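PDB 6L82: spindle pole body component from Chaetomium thermophilum, which probably binds gamma-tubulin and microtubule minus ends as the GCP5 member of the gamma-tubulin complex protein family, represented here by an N-terminal piece. Local coordinates for residues F8-G13 and L42-R46; L62-E66 and L81-L85. One frame throughout, in Å; residues are numbered along the deposited sequence.

Interaction 1 (F8-G13 and L42-R46)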
loop_
_atom_site.group_PDB
_atom_site.type_symbol
_atom_site.label_atom_id
_atom_site.label_comp_id
_atom_site.label_asym_id
_atom_site.label_seq_id
_atom_site.Cartn_x
_atom_site.Cartn_y
_atom_site.Cartn_z
ATOM N N PHE A 8 5.761 -0.475 19.488
ATOM C CA PHE A 8 5.193 -0.301 18.154
ATOM C C PHE A 8 6.272 0.063 17.145
ATOM O O PHE A 8 6.329 -0.500 16.046
ATOM C CB PHE A 8 4.100 0.765 18.172
ATOM C CG PHE A 8 3.432 0.980 16.840
ATOM C CD1 PHE A 8 2.703 -0.039 16.247
ATOM C CD2 PHE A 8 3.505 2.214 16.195
ATOM C CE1 PHE A 8 2.065 0.152 15.022
ATOM C CE2 PHE A 8 2.870 2.422 14.965
ATOM C CZ PHE A 8 2.149 1.389 14.381
ATOM N N LEU A 9 7.148 1.001 17.503
ATOM C CA LEU A 9 8.195 1.380 16.562
ATOM C C LEU A 9 9.188 0.240 16.345
ATOM O O LEU A 9 9.561 -0.045 15.204
ATOM C CB LEU A 9 8.894 2.662 17.024
ATOM C CG LEU A 9 8.177 3.985 16.666
ATOM C CD1 LEU A 9 7.753 4.031 15.205
ATOM C CD2 LEU A 9 6.973 4.251 17.539
ATOM N N ALA A 10 9.596 -0.450 17.418
ATOM C CA ALA A 10 10.500 -1.589 17.265
ATOM C C ALA A 10 9.945 -2.630 16.302
ATOM O O ALA A 10 10.708 -3.280 15.579
ATOM C CB ALA A 10 10.767 -2.245 18.623
ATOM N N GLN A 11 8.622 -2.801 16.286
ATOM C CA GLN A 11 7.950 -3.801 15.471
ATOM C C GLN A 11 7.841 -3.389 14.017
ATOM O O GLN A 11 7.722 -4.252 13.139
ATOM C CB GLN A 11 6.568 -4.056 16.073
ATOM C CG GLN A 11 5.519 -4.647 15.187
ATOM C CD GLN A 11 4.190 -4.704 15.903
ATOM O OE1 GLN A 11 3.150 -4.920 15.290
ATOM N NE2 GLN A 11 4.221 -4.514 17.222
ATOM N N LEU A 12 7.889 -2.097 13.742
ATOM C CA LEU A 12 7.770 -1.597 12.384
ATOM C C LEU A 12 9.124 -1.399 11.720
ATOM O O LEU A 12 9.176 -1.190 10.498
ATOM C CB LEU A 12 6.999 -0.272 12.390
ATOM C CG LEU A 12 5.498 -0.273 12.087
ATOM C CD1 LEU A 12 4.736 -1.266 12.945
ATOM C CD2 LEU A 12 4.947 1.148 12.279
ATOM N N GLY A 13 10.203 -1.484 12.503
ATOM C CA GLY A 13 11.519 -1.093 12.017
ATOM C C GLY A 13 11.959 -1.864 10.789
ATOM O O GLY A 13 12.335 -1.273 9.775
ATOM N N LEU A 42 8.652 5.768 9.995
ATOM C CA LEU A 42 8.242 5.491 11.366
ATOM C C LEU A 42 7.569 6.697 11.998
ATOM O O LEU A 42 6.606 6.550 12.761
ATOM C CB LEU A 42 9.451 5.072 12.186
ATOM C CG LEU A 42 10.022 3.726 11.747
ATOM C CD1 LEU A 42 11.443 3.609 12.245
ATOM C CD2 LEU A 42 9.154 2.638 12.293
ATOM N N ARG A 43 8.060 7.897 11.687
ATOM C CA ARG A 43 7.453 9.106 12.227
ATOM C C ARG A 43 6.045 9.324 11.668
ATOM O O ARG A 43 5.123 9.672 12.416
ATOM C CB ARG A 43 8.349 10.309 11.935
ATOM C CG ARG A 43 8.514 11.251 13.106
ATOM C CD ARG A 43 9.008 12.613 12.632
ATOM N NE ARG A 43 10.420 12.584 12.293
ATOM C CZ ARG A 43 11.164 13.677 12.134
ATOM N NH1 ARG A 43 10.620 14.883 12.285
ATOM N NH2 ARG A 43 12.457 13.571 11.834
ATOM N N SER A 44 5.849 9.113 10.362
ATOM C CA SER A 44 4.530 9.369 9.777
ATOM C C SER A 44 3.461 8.427 10.327
ATOM O O SER A 44 2.307 8.834 10.487
ATOM C CB SER A 44 4.583 9.245 8.254
ATOM O OG SER A 44 5.672 9.991 7.737
ATOM N N LEU A 45 3.815 7.176 10.626
ATOM C CA LEU A 45 2.831 6.195 11.072
ATOM C C LEU A 45 2.706 6.083 12.589
ATOM O O LEU A 45 1.817 5.366 13.061
ATOM C CB LEU A 45 3.174 4.817 10.505
ATOM C CG LEU A 45 3.553 4.725 9.028
ATOM C CD1 LEU A 45 4.078 3.331 8.746
ATOM C CD2 LEU A 45 2.356 5.036 8.136
ATOM N N ARG A 46 3.563 6.763 13.351
ATOM C CA ARG A 46 3.639 6.615 14.806
ATOM C C ARG A 46 2.277 6.663 15.495
ATOM O O ARG A 46 1.888 5.715 16.178
ATOM C CB ARG A 46 4.548 7.702 15.392
ATOM C CG ARG A 46 5.772 7.169 16.121
ATOM C CD ARG A 46 6.920 8.183 16.145
ATOM N NE ARG A 46 6.533 9.473 16.713
ATOM C CZ ARG A 46 7.364 10.500 16.873
ATOM N NH1 ARG A 46 8.635 10.394 16.511
ATOM N NH2 ARG A 46 6.925 11.635 17.399
#
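Leu9 and Leu42 lie alongside each other, their side chains pointing opposite ways, where helix 5-23 packs on the C-terminal end of helix 31-45. Two consecutive helices lying side by side form a helical hairpin, and this contact lies at its open end, at the first turns of one helix and the last turn of the other. Its tight part is aliphatic. The CD1 methyl of Leu9 reaches CD2 of Leu42 at 3.5 Å and is almost as near to its CB, while that same CD2 also lies 3.6 Å from CB of Leu12. One methyl of Leu42 thus fits between two leucines a single turn apart. Leucine suits these places because its forked end can touch two neighbours at once and brings no polar atom that would need a partner. CD2 of Leu12 meets CD1 of Leu45 more loosely, at 4.2 Å, and a second protein chain covers Leu45 with an apolar side chain.

Toward solvent the contact changes character. Arg46 is exposed, and only the aliphatic base of its side chain takes part: CG lies 3.5 Å from CD2 of Leu9. Arginine is apt at such a margin, since its methylenes can cover a leucine while the charged end need not be buried, though poor order leaves its position uncertain. No hydrogen bond crosses between the two segments, so the fit of apolar groups carries the contact. At the end nearest the N-terminus, Phe8 holds its CG opposite the backbone N (chi1 -178°), which sends the ring toward the backbone where helix 31-45 ends. There CE2 lies 3.6 Å from the carbonyl O of Arg46, and the O of Leu45 approaches the ring edge, 3.7 Å from the same carbon.

Interaction 2 (L62-E66 and L81-L85)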
loop_
_atom_site.group_PDB
_atom_site.type_symbol
_atom_site.label_atom_id
_atom_site.label_comp_id
_atom_site.label_asym_id
_atom_site.label_seq_id
_atom_site.Cartn_x
_atom_site.Cartn_y
_atom_site.Cartn_z
ATOM N N LEU A 62 -15.266 1.074 -5.439
ATOM C CA LEU A 62 -15.029 -0.022 -6.368
ATOM C C LEU A 62 -16.172 -0.143 -7.377
ATOM O O LEU A 62 -15.943 -0.480 -8.547
ATOM C CB LEU A 62 -14.835 -1.324 -5.596
ATOM C CG LEU A 62 -13.618 -1.356 -4.664
ATOM C CD1 LEU A 62 -13.682 -2.579 -3.773
ATOM C CD2 LEU A 62 -12.327 -1.352 -5.452
ATOM N N ASN A 63 -17.405 0.143 -6.953
ATOM C CA ASN A 63 -18.524 0.140 -7.896
ATOM C C ASN A 63 -18.359 1.234 -8.945
ATOM O O ASN A 63 -18.533 0.988 -10.142
ATOM C CB ASN A 63 -19.853 0.286 -7.150
ATOM C CG ASN A 63 -20.223 -0.979 -6.384
ATOM O OD1 ASN A 63 -19.741 -2.061 -6.703
ATOM N ND2 ASN A 63 -21.077 -0.848 -5.377
ATOM N N GLY A 64 -17.988 2.442 -8.521
ATOM C CA GLY A 64 -17.798 3.527 -9.472
ATOM C C GLY A 64 -16.661 3.288 -10.451
ATOM O O GLY A 64 -16.718 3.747 -11.597
ATOM N N LEU A 65 -15.613 2.581 -10.020
ATOM C CA LEU A 65 -14.540 2.190 -10.932
ATOM C C LEU A 65 -15.059 1.253 -12.018
ATOM O O LEU A 65 -14.821 1.470 -13.214
ATOM C CB LEU A 65 -13.407 1.510 -10.153
ATOM C CG LEU A 65 -12.196 2.349 -9.766
ATOM C CD1 LEU A 65 -11.230 1.505 -8.931
ATOM C CD2 LEU A 65 -11.524 2.895 -11.018
ATOM N N GLU A 66 -15.759 0.190 -11.612
ATOM C CA GLU A 66 -16.373 -0.711 -12.588
ATOM C C GLU A 66 -17.235 0.055 -13.587
ATOM O O GLU A 66 -17.129 -0.163 -14.801
ATOM C CB GLU A 66 -17.200 -1.783 -11.870
ATOM C CG GLU A 66 -16.365 -2.574 -10.876
ATOM C CD GLU A 66 -17.175 -3.439 -9.929
ATOM O OE1 GLU A 66 -18.371 -3.158 -9.698
ATOM O OE2 GLU A 66 -16.582 -4.386 -9.367
ATOM N N LEU A 81 -12.340 -6.731 -12.319
ATOM C CA LEU A 81 -12.446 -6.175 -10.972
ATOM C C LEU A 81 -13.590 -6.821 -10.222
ATOM O O LEU A 81 -13.422 -7.292 -9.094
ATOM C CB LEU A 81 -12.656 -4.657 -11.031
ATOM C CG LEU A 81 -12.692 -3.947 -9.672
ATOM C CD1 LEU A 81 -11.461 -4.305 -8.850
ATOM C CD2 LEU A 81 -12.792 -2.430 -9.841
ATOM N N ARG A 82 -14.765 -6.858 -10.847
ATOM C CA ARG A 82 -15.931 -7.439 -10.197
ATOM C C ARG A 82 -15.689 -8.896 -9.803
ATOM O O ARG A 82 -16.066 -9.312 -8.701
ATOM C CB ARG A 82 -17.145 -7.305 -11.125
ATOM C CG ARG A 82 -18.403 -7.984 -10.634
ATOM C CD ARG A 82 -19.444 -8.122 -11.754
ATOM N NE ARG A 82 -19.517 -9.496 -12.257
ATOM C CZ ARG A 82 -19.283 -9.855 -13.517
ATOM N NH1 ARG A 82 -18.972 -8.944 -14.434
ATOM N NH2 ARG A 82 -19.369 -11.133 -13.862
ATOM N N THR A 83 -15.049 -9.690 -10.679
ATOM C CA THR A 83 -14.838 -11.103 -10.359
ATOM C C THR A 83 -13.680 -11.328 -9.389
ATOM O O THR A 83 -13.723 -12.283 -8.607
ATOM C CB THR A 83 -14.601 -11.938 -11.630
ATOM O OG1 THR A 83 -13.561 -11.352 -12.417
ATOM C CG2 THR A 83 -15.888 -12.058 -12.470
ATOM N N ARG A 84 -12.626 -10.510 -9.419
ATOM C CA ARG A 84 -11.622 -10.679 -8.375
ATOM C C ARG A 84 -12.246 -10.410 -7.013
ATOM O O ARG A 84 -12.016 -11.166 -6.067
ATOM C CB ARG A 84 -10.394 -9.779 -8.569
ATOM C CG ARG A 84 -9.729 -9.619 -9.937
ATOM C CD ARG A 84 -9.364 -10.860 -10.681
ATOM N NE ARG A 84 -10.503 -11.588 -11.201
ATOM C CZ ARG A 84 -10.438 -12.894 -11.417
ATOM N NH1 ARG A 84 -9.311 -13.525 -11.103
ATOM N NH2 ARG A 84 -11.477 -13.586 -11.898
ATOM N N LEU A 85 -13.082 -9.369 -6.907
ATOM C CA LEU A 85 -13.759 -9.095 -5.637
ATOM C C LEU A 85 -14.683 -10.233 -5.245
ATOM O O LEU A 85 -14.858 -10.525 -4.055
ATOM C CB LEU A 85 -14.553 -7.798 -5.711
ATOM C CG LEU A 85 -13.787 -6.525 -6.039
ATOM C CD1 LEU A 85 -14.713 -5.353 -6.305
ATOM C CD2 LEU A 85 -12.894 -6.203 -4.876
#
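Glu66 lays its side chain nearly perpendicular to that of Leu81 where helix 55-71 meets helix 75-88. From CB the glutamate heads toward the other helix, with CG opposite its own carbonyl carbon (chi1 -57°) and the rest stretched out. CG rests 3.7 Å from CD2 of Leu81; CD comes to 4.0 Å from CB of Arg82; OE2, at the end, lies 3.2 Å from CA of Arg82 and touches CD1 of Leu85. Glutamate is long enough to lay its methylenes on Leu81 and carry its carboxylate to the backbone of Arg82 in a partly exposed place. It forms no salt bridge with Arg82, whose guanidinium leads away and pairs with Asp79. Were Glu66 shortened to an alanine, CD2 of Leu81 would probably lose the cover of its CG, and a gap would probably open over CA of Arg82. Deeper in, leucines take over: CD1 of Leu62 meets CD2 of Leu85 at 3.9 Å, and CB of Leu65 adds contact with Leu81. A second protein chain packs on Leu65, Leu81 and Leu85. The axes of the segments come within 10.8 Å at 146°, a splayed antiparallel helical hairpin.

Both segments of interaction 1 precede those of interaction 2 in sequence, and the centre of the chain lies between the two contacts. Their centres are 33 Å apart and their nearest atoms about 21 Å, so neither touches the other. They share no helix: 8-13 and 42-46 join helices 5-23 and 31-45, whereas 62-66 and 81-85 join helices 55-71 and 75-88. The two pairs are consecutive along the chain, joined by a linker that is not fully traced. This all-helical N-terminal piece therefore carries two separate helix pairings, and the other protein chain of the assembly packs on residues of both, so both lie next to the interface between the two proteins.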